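Local coordinates for DsbA family protein (Salmonella typhimurium, PDB 7JVE), which acts as a trimeric thioredoxin-like enzyme with both thiol oxidase and disulfide isomerase activities, encoded in a fimbrial operon, at residues A[70-78]-A[142-151]; A[116-124]-A[200-208]. All coordinates share one frame; numbering follows the deposited sequence.

Interaction 1. Residues A[70-78]-A[142-151]; sequences LSSSSPSVG and WLTQGGAKYL. With EDO (1,2-ethanediol), chain J.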
ATOM      1  N   LEU A  70      12.261  31.894  -5.576  1.00 24.92           N
ATOM      2  CA  LEU A  70      11.514  33.137  -5.458  1.00 27.02           C
ATOM      3  C   LEU A  70      11.602  33.996  -6.709  1.00 28.47           C
ATOM      4  O   LEU A  70      11.168  35.153  -6.683  1.00 25.80           O
ATOM      5  CB  LEU A  70      11.990  33.933  -4.245  1.00 27.57           C
ATOM      6  CG  LEU A  70      12.112  33.131  -2.957  1.00 30.29           C
ATOM      7  CD1 LEU A  70      12.570  34.025  -1.833  1.00 32.57           C
ATOM      8  CD2 LEU A  70      10.808  32.463  -2.638  1.00 25.83           C
ATOM      9  N   SER A  71      12.144  33.445  -7.798  1.00 28.80           N
ATOM     10  CA  SER A  71      12.272  34.144  -9.073  1.00 30.63           C
ATOM     11  C   SER A  71      11.011  34.934  -9.407  1.00 28.07           C
ATOM     12  O   SER A  71       9.896  34.420  -9.302  1.00 26.29           O
ATOM     13  CB  SER A  71      12.556  33.126 -10.184  1.00 28.18           C
ATOM     14  OG  SER A  71      12.497  33.758 -11.450  1.00 34.10           O
ATOM     15  N   SER A  72      11.194  36.195  -9.791  1.00 29.68           N
ATOM     16  CA  SER A  72      10.056  36.956 -10.287  1.00 32.88           C
ATOM     17  C   SER A  72       9.647  36.540 -11.699  1.00 30.88           C
ATOM     18  O   SER A  72       8.725  37.145 -12.251  1.00 30.33           O
ATOM     19  CB  SER A  72      10.370  38.452 -10.275  1.00 35.92           C
ATOM     20  OG  SER A  72      11.570  38.685 -10.982  1.00 37.59           O
ATOM     21  N   SER A  73      10.322  35.557 -12.303  1.00 28.92           N
ATOM     22  CA  SER A  73       9.911  35.035 -13.596  1.00 28.78           C
ATOM     23  C   SER A  73       8.755  34.043 -13.491  1.00 27.73           C
ATOM     24  O   SER A  73       8.118  33.750 -14.508  1.00 26.40           O
ATOM     25  CB  SER A  73      11.101  34.380 -14.298  1.00 27.95           C
ATOM     26  OG  SER A  73      12.010  35.358 -14.778  1.00 38.08           O
ATOM     27  N   SER A  74       8.451  33.553 -12.299  1.00 24.91           N
ATOM     28  CA  SER A  74       7.385  32.574 -12.101  1.00 23.34           C
ATOM     29  C   SER A  74       6.075  33.285 -11.800  1.00 24.58           C
ATOM     30  O   SER A  74       6.065  34.304 -11.105  1.00 26.36           O
ATOM     31  CB  SER A  74       7.722  31.632 -10.954  1.00 21.12           C
ATOM     32  OG  SER A  74       8.916  30.920 -11.240  1.00 23.00           O
ATOM     33  N   PRO A  75       4.956  32.809 -12.311  1.00 24.26           N
ATOM     34  CA  PRO A  75       3.684  33.449 -11.958  1.00 26.78           C
ATOM     35  C   PRO A  75       3.494  33.410 -10.448  1.00 24.20           C
ATOM     36  O   PRO A  75       3.815  32.419  -9.788  1.00 24.57           O
ATOM     37  CB  PRO A  75       2.628  32.606 -12.691  1.00 22.96           C
ATOM     38  CG  PRO A  75       3.390  31.795 -13.696  1.00 25.45           C
ATOM     39  CD  PRO A  75       4.799  31.640 -13.189  1.00 22.28           C
ATOM     40  N   SER A  76       2.958  34.497  -9.901  1.00 24.62           N
ATOM     41  CA  SER A  76       2.626  34.527  -8.482  1.00 25.82           C
ATOM     42  C   SER A  76       1.410  35.410  -8.259  1.00 25.70           C
ATOM     43  O   SER A  76       0.993  36.163  -9.139  1.00 24.95           O
ATOM     44  CB  SER A  76       3.799  35.022  -7.635  1.00 26.43           C
ATOM     45  OG  SER A  76       4.097  36.378  -7.917  1.00 28.24           O
ATOM     46  N   VAL A  77       0.811  35.252  -7.080  1.00 25.68           N
ATOM     47  CA  VAL A  77      -0.152  36.195  -6.538  1.00 25.90           C
ATOM     48  C   VAL A  77       0.328  36.570  -5.145  1.00 28.79           C
ATOM     49  O   VAL A  77       1.174  35.898  -4.559  1.00 25.56           O
ATOM     50  CB  VAL A  77      -1.580  35.627  -6.478  1.00 28.69           C
ATOM     51  CG1 VAL A  77      -2.105  35.333  -7.899  1.00 22.25           C
ATOM     52  CG2 VAL A  77      -1.626  34.379  -5.560  1.00 24.56           C
ATOM     53  N   GLY A  78      -0.252  37.644  -4.607  1.00 29.00           N
ATOM     54  CA  GLY A  78       0.227  38.217  -3.377  1.00 28.63           C
ATOM     55  C   GLY A  78       1.324  39.229  -3.650  1.00 30.90           C
ATOM     56  O   GLY A  78       1.856  39.317  -4.762  1.00 32.84           O
ATOM     57  N   TRP A 142      -0.578  35.244 -17.550  1.00 20.48           N
ATOM     58  CA  TRP A 142       0.066  35.972 -16.459  1.00 19.82           C
ATOM     59  C   TRP A 142       0.668  37.288 -16.940  1.00 21.71           C
ATOM     60  O   TRP A 142       0.500  38.328 -16.295  1.00 20.11           O
ATOM     61  CB  TRP A 142       1.148  35.118 -15.818  1.00 18.43           C
ATOM     62  CG  TRP A 142       1.787  35.802 -14.689  1.00 23.04           C
ATOM     63  CD1 TRP A 142       1.165  36.350 -13.580  1.00 23.97           C
ATOM     64  CD2 TRP A 142       3.174  36.017 -14.511  1.00 21.97           C
ATOM     65  NE1 TRP A 142       2.098  36.888 -12.727  1.00 22.56           N
ATOM     66  CE2 TRP A 142       3.340  36.695 -13.273  1.00 23.65           C
ATOM     67  CE3 TRP A 142       4.298  35.678 -15.258  1.00 22.56           C
ATOM     68  CZ2 TRP A 142       4.574  37.052 -12.789  1.00 22.57           C
ATOM     69  CZ3 TRP A 142       5.522  36.032 -14.778  1.00 28.68           C
ATOM     70  CH2 TRP A 142       5.658  36.715 -13.552  1.00 27.89           C
ATOM     71  N   LEU A 143       1.370  37.260 -18.083  1.00 20.84           N
ATOM     72  CA  LEU A 143       2.129  38.430 -18.517  1.00 24.00           C
ATOM     73  C   LEU A 143       1.231  39.529 -19.072  1.00 22.59           C
ATOM     74  O   LEU A 143       1.600  40.710 -19.017  1.00 23.12           O
ATOM     75  CB  LEU A 143       3.162  38.036 -19.569  1.00 22.40           C
ATOM     76  CG  LEU A 143       4.375  37.209 -19.140  1.00 26.74           C
ATOM     77  CD1 LEU A 143       5.107  36.698 -20.396  1.00 20.92           C
ATOM     78  CD2 LEU A 143       5.303  38.051 -18.242  1.00 22.24           C
ATOM     79  N   THR A 144       0.068  39.171 -19.623  1.00 21.54           N
ATOM     80  CA  THR A 144      -0.788  40.170 -20.250  1.00 22.87           C
ATOM     81  C   THR A 144      -1.953  40.595 -19.357  1.00 24.17           C
ATOM     82  O   THR A 144      -2.455  41.719 -19.506  1.00 24.61           O
ATOM     83  CB  THR A 144      -1.321  39.661 -21.614  1.00 24.34           C
ATOM     84  OG1 THR A 144      -2.262  38.615 -21.406  1.00 30.03           O
ATOM     85  CG2 THR A 144      -0.200  39.053 -22.441  1.00 25.21           C
ATOM     86  N   GLN A 145      -2.369  39.751 -18.407  1.00 22.07           N
ATOM     87  CA  GLN A 145      -3.544  40.057 -17.606  1.00 22.58           C
ATOM     88  C   GLN A 145      -3.331  39.995 -16.108  1.00 22.31           C
ATOM     89  O   GLN A 145      -4.206  40.478 -15.384  1.00 23.16           O
ATOM     90  CB  GLN A 145      -4.710  39.121 -17.960  1.00 22.21           C
ATOM     91  CG  GLN A 145      -5.079  39.120 -19.450  1.00 22.81           C
ATOM     92  CD  GLN A 145      -6.339  38.320 -19.674  1.00 26.71           C
ATOM     93  OE1 GLN A 145      -7.398  38.688 -19.180  1.00 29.83           O
ATOM     94  NE2 GLN A 145      -6.215  37.177 -20.337  1.00 24.86           N
ATOM     95  N   GLY A 146      -2.250  39.391 -15.618  1.00 21.40           N
ATOM     96  CA  GLY A 146      -1.881  39.482 -14.222  1.00 21.57           C
ATOM     97  C   GLY A 146      -2.141  38.201 -13.439  1.00 20.60           C
ATOM     98  O   GLY A 146      -2.702  37.222 -13.936  1.00 20.35           O
ATOM     99  N   GLY A 147      -1.738  38.262 -12.164  1.00 22.02           N
ATOM    100  CA  GLY A 147      -1.702  37.066 -11.332  1.00 20.95           C
ATOM    101  C   GLY A 147      -3.078  36.504 -11.012  1.00 22.87           C
ATOM    102  O   GLY A 147      -3.288  35.287 -11.067  1.00 19.67           O
ATOM    103  N   ALA A 148      -4.025  37.377 -10.635  1.00 21.68           N
ATOM    104  CA  ALA A 148      -5.364  36.908 -10.303  1.00 22.17           C
ATOM    105  C   ALA A 148      -5.973  36.158 -11.478  1.00 21.38           C
ATOM    106  O   ALA A 148      -6.616  35.122 -11.291  1.00 21.24           O
ATOM    107  CB  ALA A 148      -6.262  38.077  -9.898  1.00 23.88           C
ATOM    108  N   LYS A 149      -5.730  36.646 -12.702  1.00 21.07           N
ATOM    109  CA  LYS A 149      -6.277  36.019 -13.898  1.00 23.08           C
ATOM    110  C   LYS A 149      -5.520  34.734 -14.245  1.00 21.64           C
ATOM    111  O   LYS A 149      -6.137  33.736 -14.645  1.00 19.68           O
ATOM    112  CB  LYS A 149      -6.269  37.034 -15.053  1.00 21.18           C
ATOM    113  CG  LYS A 149      -6.766  36.534 -16.391  1.00 21.11           C
ATOM    114  CD  LYS A 149      -8.049  35.751 -16.283  1.00 22.85           C
ATOM    115  CE  LYS A 149      -9.239  36.629 -16.226  1.00 29.74           C
ATOM    116  NZ  LYS A 149     -10.475  35.809 -16.064  1.00 40.44           N
ATOM    117  N   TYR A 150      -4.197  34.722 -14.063  1.00 18.59           N
ATOM    118  CA  TYR A 150      -3.472  33.460 -14.133  1.00 19.36           C
ATOM    119  C   TYR A 150      -4.094  32.424 -13.196  1.00 21.24           C
ATOM    120  O   TYR A 150      -4.221  31.243 -13.549  1.00 19.91           O
ATOM    121  CB  TYR A 150      -1.990  33.662 -13.793  1.00 19.33           C
ATOM    122  CG  TYR A 150      -1.288  32.349 -13.592  1.00 18.29           C
ATOM    123  CD1 TYR A 150      -0.702  31.672 -14.670  1.00 18.73           C
ATOM    124  CD2 TYR A 150      -1.260  31.743 -12.326  1.00 20.08           C
ATOM    125  CE1 TYR A 150      -0.067  30.430 -14.488  1.00 18.05           C
ATOM    126  CE2 TYR A 150      -0.658  30.505 -12.129  1.00 18.66           C
ATOM    127  CZ  TYR A 150      -0.068  29.847 -13.211  1.00 21.51           C
ATOM    128  OH  TYR A 150       0.534  28.635 -12.997  1.00 20.64           O
ATOM    129  N   LEU A 151      -4.497  32.849 -11.998  1.00 20.15           N
ATOM    130  CA  LEU A 151      -5.063  31.906 -11.045  1.00 22.77           C
ATOM    131  C   LEU A 151      -6.414  31.370 -11.532  1.00 25.14           C
ATOM    132  O   LEU A 151      -6.700  30.176 -11.343  1.00 20.79           O
ATOM    133  CB  LEU A 151      -5.157  32.559  -9.662  1.00 22.27           C
ATOM    134  CG  LEU A 151      -5.687  31.771  -8.450  1.00 29.45           C
ATOM    135  CD1 LEU A 151      -5.021  30.403  -8.274  1.00 24.69           C
ATOM    136  CD2 LEU A 151      -5.522  32.607  -7.183  1.00 27.53           C
TER
HETATM  137  C1  EDO J 304       3.069  40.103 -14.855  1.00 30.10           C
HETATM  138  O1  EDO J 304       1.837  40.573 -15.424  1.00 29.89           O
HETATM  139  C2  EDO J 304       3.386  40.959 -13.632  1.00 31.93           C
HETATM  140  O2  EDO J 304       2.133  41.078 -12.947  1.00 37.30           O

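Interaction 2. Residues A[116-124]-A[200-208]; sequences FIFKEFPIF and ALLTNQALA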
ATOM      1  N   PHE A 116       2.349  33.718  -3.286  1.00 23.65           N
ATOM      2  CA  PHE A 116       2.200  32.339  -3.736  1.00 24.40           C
ATOM      3  C   PHE A 116       2.785  32.219  -5.140  1.00 26.15           C
ATOM      4  O   PHE A 116       2.346  32.912  -6.066  1.00 23.52           O
ATOM      5  CB  PHE A 116       0.738  31.897  -3.695  1.00 22.27           C
ATOM      6  CG  PHE A 116       0.175  31.779  -2.299  1.00 26.56           C
ATOM      7  CD1 PHE A 116      -0.217  32.917  -1.594  1.00 26.72           C
ATOM      8  CD2 PHE A 116       0.039  30.530  -1.683  1.00 22.48           C
ATOM      9  CE1 PHE A 116      -0.746  32.817  -0.300  1.00 27.92           C
ATOM     10  CE2 PHE A 116      -0.493  30.420  -0.404  1.00 22.04           C
ATOM     11  CZ  PHE A 116      -0.881  31.562   0.298  1.00 24.68           C
ATOM     12  N   ILE A 117       3.804  31.372  -5.273  1.00 24.36           N
ATOM     13  CA  ILE A 117       4.579  31.224  -6.491  1.00 23.83           C
ATOM     14  C   ILE A 117       4.259  29.864  -7.094  1.00 22.31           C
ATOM     15  O   ILE A 117       4.213  28.857  -6.382  1.00 23.49           O
ATOM     16  CB  ILE A 117       6.086  31.371  -6.193  1.00 22.22           C
ATOM     17  CG1 ILE A 117       6.341  32.687  -5.437  1.00 24.73           C
ATOM     18  CG2 ILE A 117       6.893  31.285  -7.471  1.00 20.32           C
ATOM     19  CD1 ILE A 117       7.813  32.995  -5.173  1.00 25.36           C
ATOM     20  N   PHE A 118       4.045  29.835  -8.402  1.00 21.63           N
ATOM     21  CA  PHE A 118       3.576  28.647  -9.112  1.00 22.05           C
ATOM     22  C   PHE A 118       4.704  28.063  -9.958  1.00 23.00           C
ATOM     23  O   PHE A 118       5.191  28.714 -10.892  1.00 21.75           O
ATOM     24  CB  PHE A 118       2.371  29.004  -9.988  1.00 19.97           C
ATOM     25  CG  PHE A 118       1.135  29.381  -9.190  1.00 21.97           C
ATOM     26  CD1 PHE A 118       0.995  30.656  -8.665  1.00 23.39           C
ATOM     27  CD2 PHE A 118       0.124  28.444  -8.954  1.00 22.22           C
ATOM     28  CE1 PHE A 118      -0.144  31.008  -7.918  1.00 26.32           C
ATOM     29  CE2 PHE A 118      -1.017  28.780  -8.216  1.00 21.45           C
ATOM     30  CZ  PHE A 118      -1.146  30.064  -7.689  1.00 27.04           C
ATOM     31  N   LYS A 119       5.116  26.846  -9.645  1.00 18.76           N
ATOM     32  CA  LYS A 119       6.182  26.174 -10.400  1.00 20.93           C
ATOM     33  C   LYS A 119       5.581  24.976 -11.138  1.00 20.21           C
ATOM     34  O   LYS A 119       5.519  23.874 -10.600  1.00 19.97           O
ATOM     35  CB  LYS A 119       7.324  25.721  -9.468  1.00 20.01           C
ATOM     36  CG  LYS A 119       7.910  26.826  -8.637  1.00 18.69           C
ATOM     37  CD  LYS A 119       8.710  27.785  -9.518  1.00 18.90           C
ATOM     38  CE  LYS A 119       9.731  28.549  -8.708  1.00 19.88           C
ATOM     39  NZ  LYS A 119      10.581  29.419  -9.560  1.00 20.10           N
ATOM     40  N   GLU A 120       5.159  25.198 -12.381  1.00 24.10           N
ATOM     41  CA  GLU A 120       4.623  24.125 -13.212  1.00 20.19           C
ATOM     42  C   GLU A 120       5.753  23.222 -13.692  1.00 21.51           C
ATOM     43  O   GLU A 120       6.774  23.717 -14.183  1.00 21.22           O
ATOM     44  CB  GLU A 120       3.892  24.715 -14.415  1.00 20.42           C
ATOM     45  CG  GLU A 120       2.635  25.459 -14.060  1.00 22.01           C
ATOM     46  CD  GLU A 120       2.071  26.262 -15.218  1.00 24.52           C
ATOM     47  OE1 GLU A 120       1.948  25.701 -16.316  1.00 22.83           O
ATOM     48  OE2 GLU A 120       1.716  27.446 -15.020  1.00 29.65           O
ATOM     49  N   PHE A 121       5.568  21.902 -13.565  1.00 20.91           N
ATOM     50  CA  PHE A 121       6.559  20.937 -14.015  1.00 23.12           C
ATOM     51  C   PHE A 121       5.869  19.620 -14.357  1.00 23.46           C
ATOM     52  O   PHE A 121       4.722  19.388 -13.953  1.00 22.22           O
ATOM     53  CB  PHE A 121       7.668  20.735 -12.958  1.00 20.02           C
ATOM     54  CG  PHE A 121       7.296  19.784 -11.820  1.00 21.62           C
ATOM     55  CD1 PHE A 121       6.246  20.072 -10.966  1.00 22.33           C
ATOM     56  CD2 PHE A 121       8.038  18.631 -11.584  1.00 26.63           C
ATOM     57  CE1 PHE A 121       5.906  19.206  -9.899  1.00 22.13           C
ATOM     58  CE2 PHE A 121       7.712  17.764 -10.525  1.00 27.78           C
ATOM     59  CZ  PHE A 121       6.633  18.053  -9.683  1.00 23.29           C
ATOM     60  N   PRO A 122       6.543  18.728 -15.112  1.00 23.16           N
ATOM     61  CA  PRO A 122       5.926  17.455 -15.513  1.00 22.04           C
ATOM     62  C   PRO A 122       6.428  16.272 -14.700  1.00 22.04           C
ATOM     63  O   PRO A 122       7.641  16.034 -14.661  1.00 23.71           O
ATOM     64  CB  PRO A 122       6.368  17.316 -16.971  1.00 23.31           C
ATOM     65  CG  PRO A 122       7.675  18.121 -17.041  1.00 23.67           C
ATOM     66  CD  PRO A 122       7.844  18.910 -15.766  1.00 20.22           C
ATOM     67  N   ILE A 123       5.520  15.503 -14.087  1.00 22.98           N
ATOM     68  CA  ILE A 123       5.941  14.372 -13.261  1.00 25.51           C
ATOM     69  C   ILE A 123       6.596  13.294 -14.116  1.00 26.79           C
ATOM     70  O   ILE A 123       7.581  12.676 -13.705  1.00 29.07           O
ATOM     71  CB  ILE A 123       4.745  13.811 -12.473  1.00 27.44           C
ATOM     72  CG1 ILE A 123       4.292  14.809 -11.419  1.00 21.78           C
ATOM     73  CG2 ILE A 123       5.090  12.454 -11.837  1.00 25.78           C
ATOM     74  CD1 ILE A 123       3.100  14.322 -10.646  1.00 27.45           C
ATOM     75  N   PHE A 124       6.074  13.054 -15.311  1.00 22.19           N
ATOM     76  CA  PHE A 124       6.615  12.030 -16.193  1.00 28.39           C
ATOM     77  C   PHE A 124       7.013  12.629 -17.540  1.00 29.93           C
ATOM     78  O   PHE A 124       6.498  13.667 -17.980  1.00 25.12           O
ATOM     79  CB  PHE A 124       5.616  10.882 -16.433  1.00 24.55           C
ATOM     80  CG  PHE A 124       5.262  10.102 -15.196  1.00 30.97           C
ATOM     81  CD1 PHE A 124       6.197   9.266 -14.584  1.00 28.53           C
ATOM     82  CD2 PHE A 124       3.986  10.182 -14.659  1.00 30.54           C
ATOM     83  CE1 PHE A 124       5.867   8.537 -13.459  1.00 29.90           C
ATOM     84  CE2 PHE A 124       3.648   9.456 -13.535  1.00 31.09           C
ATOM     85  CZ  PHE A 124       4.589   8.632 -12.933  1.00 33.92           C
ATOM     86  N   ALA A 200      10.026  27.976 -19.084  1.00 26.36           N
ATOM     87  CA  ALA A 200       9.657  27.802 -17.684  1.00 24.54           C
ATOM     88  C   ALA A 200       9.620  26.327 -17.299  1.00 23.25           C
ATOM     89  O   ALA A 200       9.974  25.963 -16.171  1.00 25.22           O
ATOM     90  CB  ALA A 200       8.304  28.464 -17.407  1.00 26.20           C
ATOM     91  N   LEU A 201       9.196  25.461 -18.224  1.00 21.57           N
ATOM     92  CA  LEU A 201       9.187  24.032 -17.938  1.00 20.63           C
ATOM     93  C   LEU A 201      10.601  23.489 -17.777  1.00 24.11           C
ATOM     94  O   LEU A 201      10.859  22.680 -16.880  1.00 24.49           O
ATOM     95  CB  LEU A 201       8.451  23.279 -19.039  1.00 25.39           C
ATOM     96  CG  LEU A 201       7.855  21.953 -18.599  1.00 24.13           C
ATOM     97  CD1 LEU A 201       6.634  22.232 -17.695  1.00 23.19           C
ATOM     98  CD2 LEU A 201       7.490  21.070 -19.788  1.00 23.02           C
ATOM     99  N   LEU A 202      11.534  23.917 -18.636  1.00 21.25           N
ATOM    100  CA  LEU A 202      12.923  23.486 -18.496  1.00 21.92           C
ATOM    101  C   LEU A 202      13.511  23.981 -17.177  1.00 22.76           C
ATOM    102  O   LEU A 202      14.151  23.218 -16.437  1.00 22.84           O
ATOM    103  CB  LEU A 202      13.768  23.999 -19.673  1.00 23.79           C
ATOM    104  CG  LEU A 202      13.455  23.537 -21.090  1.00 23.01           C
ATOM    105  CD1 LEU A 202      14.278  24.333 -22.119  1.00 18.81           C
ATOM    106  CD2 LEU A 202      13.683  22.011 -21.235  1.00 24.29           C
ATOM    107  N   THR A 203      13.325  25.273 -16.889  1.00 21.23           N
ATOM    108  CA  THR A 203      13.839  25.872 -15.659  1.00 21.93           C
ATOM    109  C   THR A 203      13.216  25.235 -14.429  1.00 21.99           C
ATOM    110  O   THR A 203      13.914  24.928 -13.458  1.00 22.53           O
ATOM    111  CB  THR A 203      13.567  27.386 -15.679  1.00 25.01           C
ATOM    112  OG1 THR A 203      14.227  27.954 -16.804  1.00 24.85           O
ATOM    113  CG2 THR A 203      14.044  28.094 -14.384  1.00 22.34           C
ATOM    114  N   ASN A 204      11.898  25.022 -14.450  1.00 23.33           N
ATOM    115  CA  ASN A 204      11.231  24.447 -13.285  1.00 22.07           C
ATOM    116  C   ASN A 204      11.670  23.006 -13.039  1.00 21.48           C
ATOM    117  O   ASN A 204      11.817  22.590 -11.890  1.00 21.55           O
ATOM    118  CB  ASN A 204       9.717  24.526 -13.461  1.00 19.53           C
ATOM    119  CG  ASN A 204       9.190  25.929 -13.310  1.00 21.18           C
ATOM    120  OD1 ASN A 204       9.921  26.835 -12.913  1.00 24.39           O
ATOM    121  ND2 ASN A 204       7.915  26.122 -13.618  1.00 21.65           N
ATOM    122  N   GLN A 205      11.866  22.222 -14.104  1.00 23.73           N
ATOM    123  CA  GLN A 205      12.296  20.837 -13.934  1.00 22.91           C
ATOM    124  C   GLN A 205      13.741  20.762 -13.447  1.00 24.11           C
ATOM    125  O   GLN A 205      14.077  19.915 -12.606  1.00 24.50           O
ATOM    126  CB  GLN A 205      12.142  20.070 -15.242  1.00 21.31           C
ATOM    127  CG  GLN A 205      12.669  18.649 -15.185  1.00 21.01           C
ATOM    128  CD  GLN A 205      11.900  17.798 -14.194  1.00 25.93           C
ATOM    129  OE1 GLN A 205      10.743  18.085 -13.883  1.00 27.83           O
ATOM    130  NE2 GLN A 205      12.541  16.746 -13.688  1.00 25.29           N
ATOM    131  N   ALA A 206      14.606  21.648 -13.955  1.00 20.80           N
ATOM    132  CA  ALA A 206      15.962  21.737 -13.423  1.00 21.40           C
ATOM    133  C   ALA A 206      15.943  22.110 -11.945  1.00 21.44           C
ATOM    134  O   ALA A 206      16.680  21.524 -11.145  1.00 24.10           O
ATOM    135  CB  ALA A 206      16.789  22.745 -14.227  1.00 19.38           C
ATOM    136  N   LEU A 207      15.098  23.077 -11.566  1.00 19.45           N
ATOM    137  CA  LEU A 207      14.956  23.439 -10.160  1.00 20.05           C
ATOM    138  C   LEU A 207      14.354  22.297  -9.339  1.00 21.22           C
ATOM    139  O   LEU A 207      14.788  22.046  -8.212  1.00 19.20           O
ATOM    140  CB  LEU A 207      14.094  24.696 -10.023  1.00 19.99           C
ATOM    141  CG  LEU A 207      13.796  25.167  -8.591  1.00 19.67           C
ATOM    142  CD1 LEU A 207      15.097  25.446  -7.795  1.00 20.23           C
ATOM    143  CD2 LEU A 207      12.843  26.365  -8.526  1.00 20.21           C
ATOM    144  N   ALA A 208      13.343  21.603  -9.871  1.00 19.59           N
ATOM    145  CA  ALA A 208      12.803  20.458  -9.128  1.00 24.51           C
ATOM    146  C   ALA A 208      13.876  19.400  -8.887  1.00 23.35           C
ATOM    147  O   ALA A 208      13.941  18.808  -7.803  1.00 23.40           O
ATOM    148  CB  ALA A 208      11.607  19.845  -9.851  1.00 18.68           C
TER
HETATM  149  O   HOH W   1      11.932  28.023 -11.255  1.00 27.01           O
HETATM  150  O   HOH W   2       9.423  15.710 -12.510  1.00 24.72           O

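Interaction 1. Residues A[70-78]-A[142-151]
Pro75 is wedged between two aromatic rings, Trp142 and Tyr150. Both meetings are CH-pi contacts. Pro75 CA sits over the six-membered ring of Trp142, 3.6 Å from its centroid and 17° off the normal. Pro75 CB lies over the centre of the Tyr150 ring, 3.7 Å from its centroid. Each ring is swung out to the proline by a CG anti to the backbone N, with chi1 -178° in Trp142. Tyr150 OH is hydrogen-bonded beyond the contact to Glu120, which holds the far end of the ring.

Ser72 O lies at the edge of the indole, 3.4 Å from Trp142 CH2. On the face away from Pro75 is an ethanediol, probably from the crystallisation liquor. Its O1 donates to Trp142 O at 2.8 Å.

Further along, a backbone contact and a methyl contact meet at Gly147. Gly147 CA makes a CA-H...O contact of 3.6 Å with Ser76 O. Val77 CG1 rests 3.4 Å from Gly147 O, at the start of helix 147-159. An ST turn at Ser71 shapes the preceding loop. The arrangement packs an edge strand of a thioredoxin-fold sheet against the helical insertion found in DsbA-like proteins.

Interaction 2. Residues A[116-124]-A[200-208]
Strand 115-120 of the thioredoxin-fold sheet, with the loop that follows it, packs here on helix 199-210. The short segments cross almost at right angles, 95°, with axes 8.0 Å apart. Asn204 joins them. Its CG is anti to the carbonyl carbon, chi1 -73°, and its amide reaches the end of the strand. Asn204 ND2 donates to Glu120 O at 2.7 Å. The bond is fairly straight, 161° at the hydrogen, and the acceptor lies close to the amide plane of Asn204. At the other end of the amide, OD1 accepts a hydrogen bond from a water, which itself accepts one from Lys119 NZ. That ammonium is held further by Ser74 and Glu68 O.

Apolar contacts fill in around this bond. Lys119 CE lies 3.8 Å from Leu207 CD2, and the two side chains cross at about a right angle. Leu201 CD1 comes within 3.9 Å of Phe121 CA and 4.0 Å of Pro122 CD. Phe121 CD2 is 4.1 Å from Ala208 CB.

Gln205 NE2 is hydrogen-bonded to Gln209 and Ser214. Gln205 OE1 meets the edge of the Phe121 ring in its plane, 3.6 Å from CD2, and accepts from a water that also donates to Pro122 O.

In the fold
Interactions 1 and 2 share one sheet, in which strands 76-77 and 115-120 are antiparallel neighbours. Their centres lie 15 Å apart. A probable backbone hydrogen bond joins Val77 O to Phe116 N at 2.8 Å. A second tie is made by side chains: Tyr150 OH is 2.6 Å from Glu120 OE2, probably a hydrogen bond. It links helix 147-159 to the residue whose carbonyl is held by Asn204. Lys119 adds a third link through Ser74. Segment 116-124 also comes up to the redox-active pair. Phe121 lies near Cys94 and Cys97, the disulfide-forming pair, without touching them, and Ile123 packs on Cys94.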